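Local coordinates for protein putative oxidoreductase (Salmonella enterica subsp. enterica serovar Typhimurium, PDB 3NX4) that binds NADP and probably reduces acryloyl-CoA with NADPH, as a member of the medium-chain dehydrogenase/reductase family, at residues 122-127 / 289-294; 130-135 / 276-281. All coordinates share one frame; numbering follows the deposited sequence.

Both contacts belong to the buried part of the chain and share helix 118-140, the long helix at the junction of the catalytic and nucleotide-binding domains. Contact 1 (122-127 / 289-294) uses its earlier turns against helix 288-294, contact 2 (130-135 / 276-281) its later turns against helix 272-285, which comes just before 288-294 in the chain. The centres lie about 13 Å apart, and Ile-124 of contact 1 packs on Trp-279 of contact 2 (CG2 to CZ3, 3.7 Å). Contact 1 is fully buried and consists of isoleucines against aromatic rings. Contact 2 is apolar at Ala-278 but reaches partly exposed ground at Arg-281, where a selenomethionine covers a paired charge.

Contact 1 (122-127 / 289-294); sequences MIIGTA and SFYAQA
Ile-123 and Ile-124 divide the side chain of Tyr-291 between them, one at its root and the other at its tip. The CD1 end of Ile-123 lies against the tyrosine's first carbon (CD1 to CB of Tyr-291, 4.0 Å), while its CG2 branch comes to the ring edge, 4.1 Å from Tyr-291 CD1. Farther along the same edge, CG1 of Ile-124 sits 3.9 Å from Tyr-291 CE1, and CD1 of Ile-124 lies at the ring edge, in its plane, 3.8 Å from Tyr-291 OH. Both isoleucines hold CG1 beside the backbone N (chi1 -66° and -64°), and this sends their ethyl arms toward the tyrosine. The forked side chain of Ile-123 suits this place, since one arm can meet the ring edge and the other the root of the tyrosine, while Ile-124 lays its ethyl arm along the ring edge. The contact joins helix 118-140 of this medium-chain reductase fold to helix 288-294, just before strand 295-299 of the mixed sheet; the segments 122-127 and 289-294 cross at 83°. Phe-290 adds a looser touch, CE2 to Ile-123 CG2 at 4.3 Å. Its ring also packs on Thr-162 and Ala-165 of helix 158-169, while Ile-123 O accepts a hydrogen bond from Arg-318 NE.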
loop_
_atom_site.group_PDB
_atom_site.type_symbol
_atom_site.label_atom_id
_atom_site.label_comp_id
_atom_site.label_asym_id
_atom_site.label_seq_id
_atom_site.Cartn_x
_atom_site.Cartn_y
_atom_site.Cartn_z
HETATM N N MSE A 122 18.901 -11.330 -20.132
HETATM C CA MSE A 122 19.533 -10.067 -19.755
HETATM C C MSE A 122 18.853 -8.848 -20.395
HETATM O O MSE A 122 18.893 -7.751 -19.840
HETATM C CB MSE A 122 21.030 -10.093 -20.068
HETATM C CG MSE A 122 21.818 -11.006 -19.111
HETATM SE SE MSE A 122 21.663 -10.337 -17.294
HETATM C CE MSE A 122 20.357 -11.616 -16.580
ATOM N N ILE A 123 18.228 -9.036 -21.548
ATOM C CA ILE A 123 17.339 -7.991 -22.057
ATOM C C ILE A 123 16.267 -7.727 -20.996
ATOM O O ILE A 123 15.896 -6.582 -20.739
ATOM C CB ILE A 123 16.712 -8.362 -23.413
ATOM C CG1 ILE A 123 17.812 -8.432 -24.491
ATOM C CG2 ILE A 123 15.614 -7.328 -23.808
ATOM C CD1 ILE A 123 17.320 -8.844 -25.856
ATOM N N ILE A 124 15.797 -8.794 -20.355
ATOM C CA ILE A 124 14.884 -8.650 -19.221
ATOM C C ILE A 124 15.611 -8.011 -18.040
ATOM O O ILE A 124 15.280 -6.892 -17.631
ATOM C CB ILE A 124 14.277 -10.000 -18.815
ATOM C CG1 ILE A 124 13.405 -10.542 -19.952
ATOM C CG2 ILE A 124 13.454 -9.868 -17.514
ATOM C CD1 ILE A 124 13.053 -12.017 -19.782
ATOM N N GLY A 125 16.607 -8.713 -17.499
ATOM C CA GLY A 125 17.419 -8.182 -16.417
ATOM C C GLY A 125 16.610 -7.820 -15.175
ATOM O O GLY A 125 15.469 -8.238 -15.022
ATOM N N THR A 126 17.204 -7.027 -14.294
ATOM C CA THR A 126 16.499 -6.560 -13.109
ATOM C C THR A 126 15.253 -5.738 -13.467
ATOM O O THR A 126 14.231 -5.855 -12.814
ATOM C CB THR A 126 17.427 -5.742 -12.189
ATOM O OG1 THR A 126 18.308 -6.633 -11.502
ATOM C CG2 THR A 126 16.627 -4.982 -11.148
ATOM N N ALA A 127 15.342 -4.913 -14.506
ATOM C CA ALA A 127 14.227 -4.046 -14.887
ATOM C C ALA A 127 12.986 -4.865 -15.209
ATOM O O ALA A 127 11.902 -4.603 -14.690
ATOM C CB ALA A 127 14.610 -3.161 -16.103
ATOM N N SER A 289 8.536 -10.256 -30.002
ATOM C CA SER A 289 8.752 -8.932 -30.556
ATOM C C SER A 289 9.369 -7.971 -29.540
ATOM O O SER A 289 10.041 -7.015 -29.922
ATOM C CB SER A 289 7.435 -8.361 -31.089
ATOM O OG SER A 289 6.530 -8.110 -30.032
ATOM N N PHE A 290 9.134 -8.213 -28.250
ATOM C CA PHE A 290 9.603 -7.290 -27.219
ATOM C C PHE A 290 11.128 -7.204 -27.186
ATOM O O PHE A 290 11.701 -6.118 -27.092
ATOM C CB PHE A 290 9.098 -7.707 -25.828
ATOM C CG PHE A 290 9.772 -6.976 -24.710
ATOM C CD1 PHE A 290 9.361 -5.699 -24.356
ATOM C CD2 PHE A 290 10.831 -7.553 -24.025
ATOM C CE1 PHE A 290 9.991 -5.013 -23.332
ATOM C CE2 PHE A 290 11.463 -6.873 -23.005
ATOM C CZ PHE A 290 11.041 -5.600 -22.657
ATOM N N TYR A 291 11.774 -8.359 -27.245
ATOM C CA TYR A 291 13.228 -8.442 -27.134
ATOM C C TYR A 291 13.914 -7.644 -28.255
ATOM O O TYR A 291 14.905 -6.948 -28.028
ATOM C CB TYR A 291 13.672 -9.909 -27.146
ATOM C CG TYR A 291 13.030 -10.741 -26.047
ATOM C CD1 TYR A 291 13.505 -10.690 -24.745
ATOM C CD2 TYR A 291 11.944 -11.572 -26.316
ATOM C CE1 TYR A 291 12.915 -11.445 -23.737
ATOM C CE2 TYR A 291 11.353 -12.336 -25.319
ATOM C CZ TYR A 291 11.838 -12.267 -24.026
ATOM O OH TYR A 291 11.256 -13.029 -23.017
ATOM N N ALA A 292 13.368 -7.737 -29.460
ATOM C CA ALA A 292 13.855 -6.936 -30.579
ATOM C C ALA A 292 13.589 -5.424 -30.418
ATOM O O ALA A 292 14.467 -4.603 -30.673
ATOM C CB ALA A 292 13.258 -7.451 -31.882
ATOM N N GLN A 293 12.384 -5.052 -29.993
ATOM C CA GLN A 293 12.025 -3.630 -29.887
ATOM C C GLN A 293 12.753 -2.874 -28.771
ATOM O O GLN A 293 13.096 -1.705 -28.926
ATOM C CB GLN A 293 10.514 -3.469 -29.657
ATOM C CG GLN A 293 9.645 -3.879 -30.831
ATOM C CD GLN A 293 8.161 -3.784 -30.508
ATOM O OE1 GLN A 293 7.775 -3.670 -29.348
ATOM N NE2 GLN A 293 7.324 -3.837 -31.535
ATOM N N ALA A 294 12.951 -3.532 -27.635
ATOM C CA ALA A 294 13.392 -2.849 -26.422
ATOM C C ALA A 294 14.907 -2.780 -26.260
ATOM O O ALA A 294 15.432 -1.896 -25.587
ATOM C CB ALA A 294 12.785 -3.524 -25.204
#

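Contact 2 (130-135 / 276-281); sequences TAMLCV and AEAWAR. With NAP (NADP nicotinamide-adenine-dinucleotide phosphate), chain C.
Met-132, present as selenomethionine, sends CG away from its own backbone N (chi1 -170°) and then bends at chi2 and chi3, bringing the selenium and CE alongside Arg-281. The arginine meets it with a folded chain: CG beside the backbone N (chi1 -75°), then turns at chi2 and chi3 that carry the guanidinium back over the methyl. The two side chains cross at about a right angle. CE lies over one guanidinium face, displaced toward the rim and 3.6 Å from Arg-281 NH2, while SE rests 3.7 Å from Arg-281 CB. An unbranched, flexible residue suits this place, since it can follow both the arginine's alkyl root and its flat head. Nearer the helix crossing, CG of Met-132 packs on Ala-278 (4.0 Å to CB), and CD2 of Leu-133 reaches the same methyl at 4.1 Å. The small Ala-278 is consistent with this close passage, where the segments cross at 99° with axes 9.4 Å apart.

Segment 130-135 of helix 118-140 also borders the cofactor pocket of the Rossmann-type nucleotide-binding domain. Thr-130, pointing away from segment 276-281, places OG1 3.1 Å from C4N of the NADP nicotinamide, the carbon that exchanges hydride in this cofactor; Thr-126 O hydrogen-bonds that hydroxyl.

Arg-281 forms salt bridges through NE with Asp-285 and through NH1 with Glu-139 on helix 118-140. These carboxylates probably balance its charge and limit rotation of the guanidinium, leaving a flat face against which the selenomethionine can pack by dispersion without competing for the N-H groups.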
loop_
_atom_site.group_PDB
_atom_site.type_symbol
_atom_site.label_atom_id
_atom_site.label_comp_id
_atom_site.label_asym_id
_atom_site.label_seq_id
_atom_site.Cartn_x
_atom_site.Cartn_y
_atom_site.Cartn_z
ATOM N N THR A 130 11.642 -6.951 -12.260
ATOM C CA THR A 130 10.865 -6.004 -11.467
ATOM C C THR A 130 9.473 -5.685 -12.067
ATOM O O THR A 130 8.475 -5.625 -11.347
ATOM C CB THR A 130 11.660 -4.700 -11.286
ATOM O OG1 THR A 130 12.912 -4.999 -10.656
ATOM C CG2 THR A 130 10.887 -3.705 -10.414
ATOM N N ALA A 131 9.403 -5.452 -13.369
ATOM C CA ALA A 131 8.108 -5.187 -13.997
ATOM C C ALA A 131 7.182 -6.369 -13.754
ATOM O O ALA A 131 5.978 -6.195 -13.493
ATOM C CB ALA A 131 8.265 -4.962 -15.481
HETATM N N MSE A 132 7.748 -7.577 -13.848
HETATM C CA MSE A 132 6.958 -8.782 -13.646
HETATM C C MSE A 132 6.445 -8.847 -12.199
HETATM O O MSE A 132 5.277 -9.158 -11.959
HETATM C CB MSE A 132 7.762 -10.035 -13.996
HETATM C CG MSE A 132 6.917 -11.299 -14.033
HETATM SE SE MSE A 132 5.646 -11.351 -15.543
HETATM C CE MSE A 132 4.108 -11.417 -14.539
ATOM N N LEU A 133 7.317 -8.570 -11.233
ATOM C CA LEU A 133 6.871 -8.507 -9.842
ATOM C C LEU A 133 5.748 -7.474 -9.648
ATOM O O LEU A 133 4.852 -7.694 -8.827
ATOM C CB LEU A 133 8.035 -8.211 -8.904
ATOM C CG LEU A 133 9.108 -9.304 -8.848
ATOM C CD1 LEU A 133 10.312 -8.802 -8.068
ATOM C CD2 LEU A 133 8.556 -10.598 -8.232
ATOM N N CYS A 134 5.799 -6.356 -10.387
ATOM C CA CYS A 134 4.768 -5.317 -10.257
ATOM C C CYS A 134 3.449 -5.793 -10.827
ATOM O O CYS A 134 2.399 -5.597 -10.235
ATOM C CB CYS A 134 5.184 -4.027 -10.968
ATOM S SG CYS A 134 6.525 -3.148 -10.160
ATOM N N VAL A 135 3.505 -6.433 -11.985
ATOM C CA VAL A 135 2.307 -7.018 -12.565
ATOM C C VAL A 135 1.697 -8.061 -11.607
ATOM O O VAL A 135 0.482 -8.124 -11.421
ATOM C CB VAL A 135 2.632 -7.641 -13.930
ATOM C CG1 VAL A 135 1.471 -8.483 -14.429
ATOM C CG2 VAL A 135 2.997 -6.522 -14.939
ATOM N N ALA A 276 11.415 -17.460 -8.775
ATOM C CA ALA A 276 11.261 -18.495 -9.798
ATOM C C ALA A 276 9.944 -18.338 -10.560
ATOM O O ALA A 276 9.898 -18.520 -11.770
ATOM C CB ALA A 276 11.351 -19.890 -9.176
ATOM N N GLU A 277 8.869 -18.002 -9.853
ATOM C CA GLU A 277 7.579 -17.778 -10.493
ATOM C C GLU A 277 7.665 -16.622 -11.499
ATOM O O GLU A 277 7.133 -16.694 -12.603
ATOM C CB GLU A 277 6.533 -17.473 -9.424
ATOM C CG GLU A 277 5.106 -17.366 -9.923
ATOM C CD GLU A 277 4.120 -17.091 -8.793
ATOM O OE1 GLU A 277 4.559 -16.972 -7.626
ATOM O OE2 GLU A 277 2.907 -16.994 -9.071
ATOM N N ALA A 278 8.336 -15.547 -11.102
ATOM C CA ALA A 278 8.422 -14.376 -11.969
ATOM C C ALA A 278 9.113 -14.756 -13.285
ATOM O O ALA A 278 8.631 -14.423 -14.370
ATOM C CB ALA A 278 9.154 -13.240 -11.272
ATOM N N TRP A 279 10.236 -15.468 -13.195
ATOM C CA TRP A 279 10.961 -15.865 -14.407
ATOM C C TRP A 279 10.097 -16.747 -15.305
ATOM O O TRP A 279 10.013 -16.530 -16.505
ATOM C CB TRP A 279 12.308 -16.538 -14.073
ATOM C CG TRP A 279 13.338 -15.533 -13.673
ATOM C CD1 TRP A 279 13.836 -15.324 -12.417
ATOM C CD2 TRP A 279 13.953 -14.546 -14.521
ATOM N NE1 TRP A 279 14.740 -14.289 -12.436
ATOM C CE2 TRP A 279 14.825 -13.788 -13.712
ATOM C CE3 TRP A 279 13.864 -14.244 -15.888
ATOM C CZ2 TRP A 279 15.605 -12.750 -14.220
ATOM C CZ3 TRP A 279 14.644 -13.199 -16.399
ATOM C CH2 TRP A 279 15.500 -12.467 -15.564
ATOM N N ALA A 280 9.434 -17.730 -14.712
ATOM C CA ALA A 280 8.519 -18.567 -15.474
ATOM C C ALA A 280 7.428 -17.730 -16.168
ATOM O O ALA A 280 7.080 -17.995 -17.314
ATOM C CB ALA A 280 7.898 -19.624 -14.570
ATOM N N ARG A 281 6.892 -16.723 -15.478
ATOM C CA ARG A 281 5.839 -15.875 -16.065
ATOM C C ARG A 281 6.380 -15.020 -17.215
ATOM O O ARG A 281 5.718 -14.845 -18.240
ATOM C CB ARG A 281 5.185 -14.969 -15.005
ATOM C CG ARG A 281 4.205 -15.690 -14.037
ATOM C CD ARG A 281 2.865 -16.010 -14.690
ATOM N NE ARG A 281 2.234 -14.838 -15.316
ATOM C CZ ARG A 281 1.435 -13.979 -14.684
ATOM N NH1 ARG A 281 1.155 -14.158 -13.401
ATOM N NH2 ARG A 281 0.905 -12.942 -15.339
HETATM P PA NAP C . 15.039 3.946 -16.578
HETATM O O1A NAP C . 15.202 3.027 -17.717
HETATM O O2A NAP C . 15.983 5.069 -16.464
HETATM O O5B NAP C . 13.530 4.468 -16.507
HETATM C C5B NAP C . 13.233 5.575 -15.702
HETATM C C4B NAP C . 12.222 6.388 -16.497
HETATM O O4B NAP C . 11.710 7.399 -15.672
HETATM C C3B NAP C . 12.852 7.085 -17.705
HETATM O O3B NAP C . 12.731 6.284 -18.864
HETATM C C2B NAP C . 12.020 8.347 -17.837
HETATM O O2B NAP C . 10.902 8.027 -18.631
HETATM C C1B NAP C . 11.521 8.591 -16.423
HETATM N N9A NAP C . 12.279 9.656 -15.749
HETATM C C8A NAP C . 13.642 9.816 -15.709
HETATM N N7A NAP C . 13.912 10.910 -14.955
HETATM C C5A NAP C . 12.751 11.431 -14.508
HETATM C C6A NAP C . 12.454 12.533 -13.716
HETATM N N6A NAP C . 13.415 13.311 -13.236
HETATM N N1A NAP C . 11.142 12.813 -13.425
HETATM C C2A NAP C . 10.132 12.016 -13.920
HETATM N N3A NAP C . 10.428 10.927 -14.713
HETATM C C4A NAP C . 11.718 10.646 -15.001
HETATM O O3 NAP C . 15.158 3.111 -15.199
HETATM P PN NAP C . 14.740 1.597 -14.882
HETATM O O1N NAP C . 15.925 0.712 -14.941
HETATM O O2N NAP C . 13.564 1.294 -15.730
HETATM O O5D NAP C . 14.288 1.792 -13.348
HETATM C C5D NAP C . 13.188 2.627 -13.071
HETATM C C4D NAP C . 13.166 2.966 -11.590
HETATM O O4D NAP C . 12.926 1.781 -10.871
HETATM C C3D NAP C . 14.508 3.494 -11.112
HETATM O O3D NAP C . 14.289 4.483 -10.129
HETATM C C2D NAP C . 15.174 2.292 -10.482
HETATM O O2D NAP C . 16.043 2.668 -9.442
HETATM C C1D NAP C . 13.963 1.561 -9.938
HETATM N N1N NAP C . 14.156 0.115 -9.771
HETATM C C2N NAP C . 14.043 -0.403 -8.513
HETATM C C3N NAP C . 14.189 -1.767 -8.280
HETATM C C7N NAP C . 13.552 -2.317 -7.033
HETATM O O7N NAP C . 14.134 -3.409 -6.369
HETATM N N7N NAP C . 12.440 -1.744 -6.588
HETATM C C4N NAP C . 14.456 -2.611 -9.358
HETATM C C5N NAP C . 14.566 -2.069 -10.646
HETATM C C6N NAP C . 14.402 -0.699 -10.840
HETATM P P2B NAP C . 10.265 9.121 -19.643
HETATM O O1X NAP C . 9.345 8.374 -20.571
HETATM O O2X NAP C . 9.479 10.142 -18.855
HETATM O O3X NAP C . 11.393 9.772 -20.397
#